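Local coordinates for protein MdbA (PDB 4Z7X) that is a thiol-disulfide oxidoreductase of Actinomyces oris that probably forms disulfide bonds in exported proteins, among them those of the sortase-mediated pilus assembly pathway, at residues 30-35 / 178-183; 38-43 / 93-98; 109-114 / 166-171. All coordinates share one frame; numbering follows the deposited sequence. Where two conformers were deposited one is given.

Interaction 1: residues 30-35 / 178-183. With 3CX ((2S)-3-(cyclohexylamino)-2-hydroxypropane-1-sulfonic acid), chain C.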
loop_
_atom_site.group_PDB
_atom_site.type_symbol
_atom_site.label_atom_id
_atom_site.label_comp_id
_atom_site.label_asym_id
_atom_site.label_seq_id
_atom_site.Cartn_x
_atom_site.Cartn_y
_atom_site.Cartn_z
ATOM N N GLY A 30 -3.884 -6.506 16.662
ATOM C CA GLY A 30 -4.327 -5.292 15.995
ATOM C C GLY A 30 -3.521 -4.822 14.814
ATOM O O GLY A 30 -3.795 -3.751 14.267
ATOM N N ILE A 31 -2.513 -5.583 14.448
ATOM C CA ILE A 31 -1.692 -5.269 13.313
ATOM C C ILE A 31 -1.620 -6.519 12.449
ATOM O O ILE A 31 -1.427 -7.626 12.962
ATOM C CB ILE A 31 -0.271 -4.811 13.768
ATOM C CG1 ILE A 31 -0.398 -3.583 14.709
ATOM C CG2 ILE A 31 0.637 -4.520 12.562
ATOM C CD1 ILE A 31 0.904 -3.026 15.225
ATOM N N PRO A 32 -1.764 -6.369 11.104
ATOM C CA PRO A 32 -1.725 -7.597 10.291
ATOM C C PRO A 32 -0.449 -8.418 10.512
ATOM O O PRO A 32 0.633 -7.864 10.733
ATOM C CB PRO A 32 -1.862 -7.102 8.864
ATOM C CG PRO A 32 -2.500 -5.746 9.012
ATOM C CD PRO A 32 -1.939 -5.190 10.285
ATOM N N LYS A 33 -0.597 -9.741 10.435
ATOM C CA LYS A 33 0.507 -10.651 10.756
ATOM C C LYS A 33 1.759 -10.451 9.924
ATOM O O LYS A 33 2.852 -10.682 10.402
ATOM C CB LYS A 33 0.026 -12.100 10.584
ATOM C CG LYS A 33 -1.044 -12.536 11.572
ATOM C CD LYS A 33 -1.686 -13.864 11.129
ATOM C CE LYS A 33 -2.698 -13.661 9.985
ATOM N NZ LYS A 33 -3.324 -14.914 9.449
ATOM N N GLN A 34 1.608 -10.089 8.663
ATOM C CA GLN A 34 2.760 -9.947 7.782
ATOM C C GLN A 34 3.283 -8.497 7.722
ATOM O O GLN A 34 4.206 -8.209 6.999
ATOM C CB GLN A 34 2.474 -10.527 6.381
ATOM C CG GLN A 34 2.158 -12.025 6.376
ATOM C CD GLN A 34 2.379 -12.693 5.029
ATOM O OE1 GLN A 34 3.520 -12.801 4.566
ATOM N NE2 GLN A 34 1.282 -13.189 4.396
ATOM N N VAL A 35 2.684 -7.583 8.484
ATOM C CA VAL A 35 3.127 -6.196 8.530
ATOM C C VAL A 35 4.372 -6.049 9.398
ATOM O O VAL A 35 4.519 -6.657 10.447
ATOM C CB VAL A 35 1.958 -5.248 8.943
ATOM C CG1 VAL A 35 2.450 -3.941 9.535
ATOM C CG2 VAL A 35 1.069 -4.978 7.692
ATOM N N GLY A 178 -7.016 -0.661 14.364
ATOM C CA GLY A 178 -6.683 0.705 14.770
ATOM C C GLY A 178 -5.260 0.883 15.177
ATOM O O GLY A 178 -4.713 1.945 14.977
ATOM N N LYS A 179 -4.655 -0.153 15.772
ATOM C CA LYS A 179 -3.233 -0.062 16.128
ATOM C C LYS A 179 -2.335 0.066 14.910
ATOM O O LYS A 179 -1.291 0.741 14.935
ATOM C CB LYS A 179 -2.758 -1.274 16.948
ATOM C CG LYS A 179 -3.250 -1.252 18.379
ATOM C CD LYS A 179 -2.848 -2.533 19.125
ATOM C CE LYS A 179 -1.357 -2.810 19.156
ATOM N NZ LYS A 179 -1.098 -4.089 19.905
ATOM N N TRP A 180 -2.750 -0.555 13.831
ATOM C CA TRP A 180 -1.972 -0.472 12.592
ATOM C C TRP A 180 -2.030 0.939 12.022
ATOM O O TRP A 180 -1.031 1.484 11.574
ATOM C CB TRP A 180 -2.541 -1.453 11.564
ATOM C CG TRP A 180 -1.782 -1.542 10.278
ATOM C CD1 TRP A 180 -0.468 -1.325 10.084
ATOM C CD2 TRP A 180 -2.328 -1.876 9.009
ATOM N NE1 TRP A 180 -0.133 -1.533 8.757
ATOM C CE2 TRP A 180 -1.266 -1.889 8.083
ATOM C CE3 TRP A 180 -3.600 -2.214 8.565
ATOM C CZ2 TRP A 180 -1.450 -2.160 6.740
ATOM C CZ3 TRP A 180 -3.786 -2.478 7.224
ATOM C CH2 TRP A 180 -2.723 -2.483 6.336
ATOM N N VAL A 181 -3.217 1.523 12.018
ATOM C CA VAL A 181 -3.405 2.907 11.563
ATOM C C VAL A 181 -2.511 3.848 12.395
ATOM O O VAL A 181 -1.764 4.665 11.858
ATOM C CB VAL A 181 -4.884 3.313 11.668
ATOM C CG1 VAL A 181 -5.094 4.761 11.308
ATOM C CG2 VAL A 181 -5.758 2.397 10.821
ATOM N N LYS A 182 -2.549 3.679 13.722
ATOM C CA LYS A 182 -1.736 4.502 14.593
ATOM C C LYS A 182 -0.220 4.322 14.279
ATOM O O LYS A 182 0.546 5.295 14.254
ATOM C CB LYS A 182 -2.075 4.197 16.070
ATOM C CG LYS A 182 -3.437 4.764 16.476
ATOM C CD LYS A 182 -3.834 4.618 17.961
ATOM C CE LYS A 182 -4.769 3.438 18.265
ATOM N NZ LYS A 182 -6.240 3.732 18.166
ATOM N N LEU A 183 0.203 3.100 14.033
ATOM C CA LEU A 183 1.618 2.828 13.783
ATOM C C LEU A 183 2.064 3.473 12.471
ATOM O O LEU A 183 3.187 3.994 12.372
ATOM C CB LEU A 183 1.878 1.320 13.748
ATOM C CG LEU A 183 3.316 0.879 13.579
ATOM C CD1 LEU A 183 4.202 1.317 14.745
ATOM C CD2 LEU A 183 3.362 -0.644 13.485
HETATM O OAA 3CX C . 8.944 -14.828 -1.852
HETATM O OAB 3CX C . 9.413 -12.328 -1.823
HETATM O OAC 3CX C . 6.969 -10.755 -0.581
HETATM O OAD 3CX C . 9.451 -13.480 0.207
HETATM C CAE 3CX C . 0.801 -9.673 1.480
HETATM C CAF 3CX C . 1.610 -9.726 2.748
HETATM C CAG 3CX C . 1.089 -10.758 0.450
HETATM C CAH 3CX C . 3.086 -9.967 2.428
HETATM C CAI 3CX C . 2.536 -11.041 0.123
HETATM C CAJ 3CX C . 5.318 -12.076 0.452
HETATM C CAK 3CX C . 7.187 -13.192 -0.756
HETATM N NAL 3CX C . 4.886 -10.825 1.106
HETATM C CAM 3CX C . 6.794 -11.978 0.099
HETATM C CAN 3CX C . 3.494 -10.283 0.997
HETATM S SAO 3CX C . 8.808 -13.405 -1.083
#

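Interaction 2: residues 38-43 / 93-98. With 3CX ((2S)-3-(cyclohexylamino)-2-hydroxypropane-1-sulfonic acid), chain C.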
loop_
_atom_site.group_PDB
_atom_site.type_symbol
_atom_site.label_atom_id
_atom_site.label_comp_id
_atom_site.label_asym_id
_atom_site.label_seq_id
_atom_site.Cartn_x
_atom_site.Cartn_y
_atom_site.Cartn_z
ATOM N N ASP A 38 7.299 -0.993 11.114
ATOM C CA ASP A 38 6.997 0.395 10.689
ATOM C C ASP A 38 5.665 0.532 9.974
ATOM O O ASP A 38 5.412 1.538 9.336
ATOM C CB ASP A 38 8.122 0.984 9.851
ATOM C CG ASP A 38 8.243 0.340 8.496
ATOM O OD1 ASP A 38 7.574 -0.723 8.295
ATOM O OD2 ASP A 38 9.027 0.861 7.651
ATOM N N ALA A 39 4.811 -0.478 10.111
ATOM C CA ALA A 39 3.487 -0.539 9.495
ATOM C C ALA A 39 3.456 -0.923 8.009
ATOM O O ALA A 39 2.379 -1.055 7.454
ATOM C CB ALA A 39 2.671 0.731 9.737
ATOM N N SER A 40 4.629 -1.140 7.401
ATOM C CA SER A 40 4.671 -1.419 5.974
ATOM C C SER A 40 4.432 -2.910 5.717
ATOM O O SER A 40 4.553 -3.770 6.620
ATOM C CB SER A 40 6.018 -0.999 5.337
ATOM O OG SER A 40 7.149 -1.707 5.863
ATOM N N TRP A 41 4.142 -3.226 4.459
ATOM C CA TRP A 41 4.166 -4.600 3.995
ATOM C C TRP A 41 4.840 -4.660 2.654
ATOM O O TRP A 41 4.901 -3.653 1.948
ATOM C CB TRP A 41 2.799 -5.248 3.981
ATOM C CG TRP A 41 1.851 -4.856 2.940
ATOM C CD1 TRP A 41 1.565 -5.580 1.831
ATOM C CD2 TRP A 41 0.950 -3.718 2.917
ATOM N NE1 TRP A 41 0.559 -4.982 1.126
ATOM C CE2 TRP A 41 0.174 -3.835 1.763
ATOM C CE3 TRP A 41 0.770 -2.596 3.729
ATOM C CZ2 TRP A 41 -0.808 -2.905 1.429
ATOM C CZ3 TRP A 41 -0.195 -1.661 3.394
ATOM C CH2 TRP A 41 -0.977 -1.827 2.262
ATOM N N THR A 42 5.334 -5.842 2.288
ATOM C CA THR A 42 6.230 -5.933 1.152
ATOM C C THR A 42 5.937 -7.090 0.225
ATOM O O THR A 42 5.333 -8.074 0.639
ATOM C CB THR A 42 7.725 -6.021 1.562
ATOM O OG1 THR A 42 7.991 -7.286 2.166
ATOM C CG2 THR A 42 8.093 -4.919 2.549
ATOM N N TYR A 43 6.420 -6.918 -1.014
ATOM C CA TYR A 43 6.346 -7.909 -2.073
ATOM C C TYR A 43 7.728 -8.064 -2.700
ATOM O O TYR A 43 8.339 -7.083 -3.082
ATOM C CB TYR A 43 5.345 -7.472 -3.177
ATOM C CG TYR A 43 3.931 -7.239 -2.659
ATOM C CD1 TYR A 43 2.972 -8.241 -2.706
ATOM C CD2 TYR A 43 3.568 -6.019 -2.132
ATOM C CE1 TYR A 43 1.691 -8.052 -2.244
ATOM C CE2 TYR A 43 2.285 -5.787 -1.683
ATOM C CZ TYR A 43 1.340 -6.817 -1.721
ATOM O OH TYR A 43 0.063 -6.552 -1.233
ATOM N N ALA A 93 7.613 -1.975 -1.192
ATOM C CA ALA A 93 7.214 -1.790 0.192
ATOM C C ALA A 93 6.175 -0.683 0.287
ATOM O O ALA A 93 6.428 0.449 -0.145
ATOM C CB ALA A 93 8.424 -1.448 1.049
ATOM N N LEU A 94 4.999 -1.031 0.799
ATOM C CA LEU A 94 3.864 -0.112 0.901
ATOM C C LEU A 94 3.743 0.350 2.332
ATOM O O LEU A 94 3.684 -0.470 3.225
ATOM C CB LEU A 94 2.569 -0.769 0.444
ATOM C CG LEU A 94 2.523 -1.164 -1.038
ATOM C CD1 LEU A 94 1.220 -1.854 -1.391
ATOM C CD2 LEU A 94 2.744 0.005 -1.939
ATOM N N HIS A 95 3.741 1.677 2.515
ATOM C CA HIS A 95 3.744 2.302 3.847
ATOM C C HIS A 95 2.482 3.153 4.018
ATOM O O HIS A 95 2.416 4.249 3.479
ATOM C CB HIS A 95 4.949 3.216 4.040
ATOM C CG HIS A 95 6.286 2.564 3.918
ATOM N ND1 HIS A 95 7.134 2.379 4.998
ATOM C CD2 HIS A 95 6.958 2.108 2.828
ATOM C CE1 HIS A 95 8.266 1.833 4.576
ATOM N NE2 HIS A 95 8.193 1.675 3.262
ATOM N N PRO A 96 1.489 2.662 4.780
ATOM C CA PRO A 96 0.229 3.382 4.920
ATOM C C PRO A 96 0.324 4.450 5.996
ATOM O O PRO A 96 1.035 4.282 6.968
ATOM C CB PRO A 96 -0.736 2.281 5.364
ATOM C CG PRO A 96 0.125 1.391 6.200
ATOM C CD PRO A 96 1.464 1.390 5.513
ATOM N N CYS A 97 -0.410 5.532 5.806
ATOM C CA CYS A 97 -0.665 6.493 6.864
ATOM C C CYS A 97 -2.028 7.150 6.743
ATOM O O CYS A 97 -2.769 6.894 5.812
ATOM C CB CYS A 97 0.469 7.530 6.899
ATOM S SG CYS A 97 0.420 8.686 5.521
ATOM N N LYS A 98 -2.357 7.982 7.718
ATOM C CA LYS A 98 -3.618 8.697 7.758
ATOM C C LYS A 98 -3.335 10.201 7.843
ATOM O O LYS A 98 -3.947 10.926 8.643
ATOM C CB LYS A 98 -4.445 8.184 8.947
ATOM C CG LYS A 98 -5.906 8.625 8.997
ATOM C CD LYS A 98 -6.709 7.839 10.047
ATOM C CE LYS A 98 -8.063 8.460 10.317
ATOM N NZ LYS A 98 -8.827 7.814 11.418
HETATM O OAA 3CX C . 8.944 -14.828 -1.852
HETATM O OAB 3CX C . 9.413 -12.328 -1.823
HETATM O OAC 3CX C . 6.969 -10.755 -0.581
HETATM O OAD 3CX C . 9.451 -13.480 0.207
HETATM C CAE 3CX C . 0.801 -9.673 1.480
HETATM C CAF 3CX C . 1.610 -9.726 2.748
HETATM C CAG 3CX C . 1.089 -10.758 0.450
HETATM C CAH 3CX C . 3.086 -9.967 2.428
HETATM C CAI 3CX C . 2.536 -11.041 0.123
HETATM C CAJ 3CX C . 5.318 -12.076 0.452
HETATM C CAK 3CX C . 7.187 -13.192 -0.756
HETATM N NAL 3CX C . 4.886 -10.825 1.106
HETATM C CAM 3CX C . 6.794 -11.978 0.099
HETATM C CAN 3CX C . 3.494 -10.283 0.997
HETATM S SAO 3CX C . 8.808 -13.405 -1.083
HETATM O O HOH W 1 6.207 3.313 7.450
#

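Interaction 3: residues 109-114 / 166-171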
loop_
_atom_site.group_PDB
_atom_site.type_symbol
_atom_site.label_atom_id
_atom_site.label_comp_id
_atom_site.label_asym_id
_atom_site.label_seq_id
_atom_site.Cartn_x
_atom_site.Cartn_y
_atom_site.Cartn_z
HETATM N N MSE A 109 -8.236 0.731 5.728
HETATM C CA MSE A 109 -7.182 -0.021 6.416
HETATM C C MSE A 109 -7.728 -1.227 7.187
HETATM O O MSE A 109 -7.093 -2.271 7.267
HETATM C CB MSE A 109 -6.272 0.878 7.258
HETATM C CG MSE A 109 -5.409 1.704 6.326
HETATM SE SE MSE A 109 -4.137 2.836 7.280
HETATM C CE MSE A 109 -3.068 1.422 8.070
ATOM N N ASN A 110 -8.903 -1.103 7.784
ATOM C CA ASN A 110 -9.480 -2.248 8.453
ATOM C C ASN A 110 -9.826 -3.376 7.483
ATOM O O ASN A 110 -9.577 -4.539 7.770
ATOM C CB ASN A 110 -10.693 -1.805 9.279
ATOM C CG ASN A 110 -10.272 -1.305 10.642
ATOM O OD1 ASN A 110 -9.793 -2.097 11.428
ATOM N ND2 ASN A 110 -10.437 -0.014 10.931
ATOM N N ALA A 111 -10.362 -3.038 6.307
ATOM C CA ALA A 111 -10.669 -4.061 5.316
ATOM C C ALA A 111 -9.361 -4.648 4.748
ATOM O O ALA A 111 -9.243 -5.856 4.584
ATOM C CB ALA A 111 -11.499 -3.495 4.179
HETATM N N MSE A 112 -8.377 -3.798 4.504
HETATM C CA MSE A 112 -7.070 -4.264 4.026
HETATM C C MSE A 112 -6.420 -5.178 5.032
HETATM O O MSE A 112 -5.770 -6.149 4.658
HETATM C CB MSE A 112 -6.138 -3.086 3.710
HETATM C CG MSE A 112 -4.739 -3.537 3.229
HETATM SE SE MSE A 112 -4.736 -4.855 1.722
HETATM C CE MSE A 112 -4.880 -3.484 0.331
ATOM N N GLY A 113 -6.583 -4.903 6.330
ATOM C CA GLY A 113 -6.005 -5.777 7.356
ATOM C C GLY A 113 -6.583 -7.183 7.269
ATOM O O GLY A 113 -5.862 -8.181 7.379
ATOM N N VAL A 114 -7.892 -7.271 7.052
ATOM C CA VAL A 114 -8.533 -8.580 6.903
ATOM C C VAL A 114 -7.985 -9.281 5.655
ATOM O O VAL A 114 -7.671 -10.460 5.683
ATOM C CB VAL A 114 -10.070 -8.419 6.766
ATOM C CG1 VAL A 114 -10.727 -9.750 6.419
ATOM C CG2 VAL A 114 -10.724 -7.811 8.012
ATOM N N ALA A 166 -16.746 -10.973 3.959
ATOM C CA ALA A 166 -17.818 -10.953 4.958
ATOM C C ALA A 166 -17.370 -10.452 6.309
ATOM O O ALA A 166 -18.209 -10.047 7.095
ATOM C CB ALA A 166 -18.473 -12.341 5.081
ATOM N N LYS A 167 -16.049 -10.449 6.547
ATOM C CA LYS A 167 -15.469 -10.028 7.829
ATOM C C LYS A 167 -15.145 -8.537 7.862
ATOM O O LYS A 167 -14.787 -7.990 8.913
ATOM C CB LYS A 167 -14.203 -10.835 8.114
ATOM C CG LYS A 167 -14.481 -12.321 8.296
ATOM C CD LYS A 167 -13.239 -13.090 8.605
ATOM C CE LYS A 167 -13.600 -14.580 8.775
ATOM N NZ LYS A 167 -12.482 -15.384 9.319
ATOM N N PHE A 168 -15.317 -7.844 6.742
ATOM C CA PHE A 168 -14.933 -6.432 6.698
ATOM C C PHE A 168 -15.768 -5.597 7.665
ATOM O O PHE A 168 -15.211 -4.761 8.386
ATOM C CB PHE A 168 -15.086 -5.788 5.320
ATOM C CG PHE A 168 -14.133 -6.259 4.257
ATOM C CD1 PHE A 168 -13.035 -7.079 4.508
ATOM C CD2 PHE A 168 -14.334 -5.815 2.956
ATOM C CE1 PHE A 168 -12.175 -7.472 3.473
ATOM C CE2 PHE A 168 -13.456 -6.176 1.933
ATOM C CZ PHE A 168 -12.395 -7.020 2.196
ATOM N N LYS A 169 -17.089 -5.772 7.673
ATOM C CA LYS A 169 -17.956 -4.908 8.483
ATOM C C LYS A 169 -17.562 -4.985 9.957
ATOM O O LYS A 169 -17.431 -3.955 10.608
ATOM C CB LYS A 169 -19.428 -5.274 8.283
ATOM C CG LYS A 169 -20.373 -4.430 9.114
ATOM C CD LYS A 169 -21.822 -4.551 8.672
ATOM C CE LYS A 169 -22.724 -3.718 9.581
ATOM N NZ LYS A 169 -22.313 -2.289 9.589
ATOM N N ALA A 170 -17.365 -6.195 10.473
ATOM C CA ALA A 170 -16.991 -6.352 11.889
ATOM C C ALA A 170 -15.639 -5.739 12.198
ATOM O O ALA A 170 -15.456 -5.155 13.272
ATOM C CB ALA A 170 -17.022 -7.806 12.287
ATOM N N ALA A 171 -14.689 -5.856 11.264
ATOM C CA ALA A 171 -13.394 -5.267 11.497
ATOM C C ALA A 171 -13.476 -3.746 11.530
ATOM O O ALA A 171 -12.830 -3.100 12.352
ATOM C CB ALA A 171 -12.426 -5.722 10.428
#

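Interaction 1: residues 30-35 / 178-183
Pro32 lies over one face of the Trp180 indole, the apolar centre where the loop 30-35 meets the first turns of helix 178-190. Its CD stands 3.8 Å from the centroid of the five-membered ring, 22° off the normal, a CH-pi contact, while CG of the same proline reaches CE3 in the six-membered ring. In Trp180 CG lies anti to the backbone N (chi1 -176°), and the indole beyond it meets Pro32 and Val35. Val35 follows at the pyrrole nitrogen: its CG1 is 3.6 Å from Trp180 NE1, and CG2 packs on CE2. That NE1 also donates a hydrogen bond to Ala39 O. A type I beta turn from Pro32 to Val35, closed by Val35 N to Pro32 O, brings both residues to the same indole. Nearby, Ile31 CD1 meets Leu183 CD2 at 3.8 Å, the two side chains crossing at about a right angle. An alanine in place of Trp180 would probably open a gap beside Pro32 and Val35 and leave Ala39 O without the N-H of the indole. Farther out the contact turns polar. Trp180 N points to Gly30 O in a weak bond of 3.4 Å, bent to 126° at the hydrogen. Lys179 lays CB against Ile31 CG1 and bends at chi3, and its NZ bonds to Gly29 O and Gln28 OE1. Within the turn, Lys33 N bonds to Asp117 of helix 103-118. The chemistry implies that between these two segments the grip is largely apolar, centred on Trp180, with polar bonds at its margin.

Interaction 2: residues 38-43 / 93-98
Trp41 and Leu94 pair across two antiparallel strands at the margin of the thioredoxin-family sheet, where strand 41-43 is an edge strand and strand 91-96 its neighbour. They form a hydrogen-bonded pair: Leu94 N gives a nearly straight bond of 2.9 Å to Trp41 O, and Trp41 N returns one of 3.1 Å to Leu94 O. Thr42 and Ala93 make the next, non-hydrogen-bonded pair, with Thr42 CG2 on Ala93 CB.

Apolar and CH-pi contacts gather round the indole. Trp41 places CG between its backbone N and carbonyl carbon (chi1 74°), and Leu94 CB sits over one face, 3.9 Å from the centroid of the six-membered ring and 1° off its normal. Leu94 CD1 bridges two rings, packing on Trp41 CZ2 and at the edge of Tyr43. The ligand's cyclohexyl ring touches Tyr43 as well, whose CE1 is 3.9 Å from ligand CAG. Beyond the pairs, Ser40 CB lies over one face of the His95 imidazole, 3.7 Å from its centroid.

Polar bonds fix these groups. Asp38 OD1 accepts from Ser40 OG on its syn lone pair and from Ser40 N above the carboxylate plane; the bond from Ser40 N closes an Asx turn. Asp38 OD2 forms a salt bridge with Arg191. A water joins Asp38 O to His95 ND1, while NE2 bonds to Asp60, so both imidazole nitrogens are engaged. The hydroxyl of Tyr43 bonds to Ser123 and holds the indole by its edge: Trp41 NE1 donates to Tyr43 OH at 2.9 Å, with the oxygen 2° out of the indole plane.

Interaction 3: residues 109-114 / 166-171
Ala111 and Phe168 bring the two backbones to within 5.1 Å, CA to CA, and Asn110 and Ala171 follow at 5.8 Å. This is helix-to-helix packing among the helices that fall in sequence between strand 91-96 and strand 198-201 of the thioredoxin-family fold: residues 109-114 belong to helix 103-118, and residues 166-171 lead into helix 168-174.

The Phe168 ring is met in two ways by one helix. Ala111 CB stands over the centre of one face, 3.7 Å from the centroid and 7° off the normal, a close CH-pi contact. Val114 approaches at the edge instead, with CB 4.0 Å from Phe168 CD1 and CG1 near the ring plane. Phe168 carries CG beside its own backbone N (chi1 -69°), and Phe126 of helix 123-140 also meets its ring.

Val114 CG1 also rests on Lys167 CB, at the exposed margin, where the extended lysine chain leads on to a salt bridge with Glu118. Asn110 lies close to the Ala171 carbonyl, but both oxygens are acceptors and do not bond. Its amide is bound elsewhere: ND2 donates to Ser106 O within the same helix, while OD1 accepts from Tyr177 N and ND2 donates to Asp175 OD1, two bonds that tie the helix to the loop before helix 178-190. The shortest meeting of methyls here is that of Val114 CG2 with Ala171 CB, 3.6 Å apart.

Overall arrangement
From the N terminus, the loop 30-35 comes first, and interaction 1 closes the longest circuit by bringing it to residues 178-183. The other two contacts are nested inside that circuit: interaction 2 joins edge strand 41-43 to strand 91-96, and interaction 3, opening after interaction 2 has closed, joins helix 103-118 to helix 168-174. Trp180 is where they converge. Its bond to Ala39 O links interactions 1 and 2, its CZ2 packs on Trp41 CZ3, and it also touches Met109 and Met112. Pro96 on Met109 links sheet and helix directly. The three contacts thus tie the N-terminal segment, sheet margin and helices together, and interactions 1 and 2 share the bound ligand.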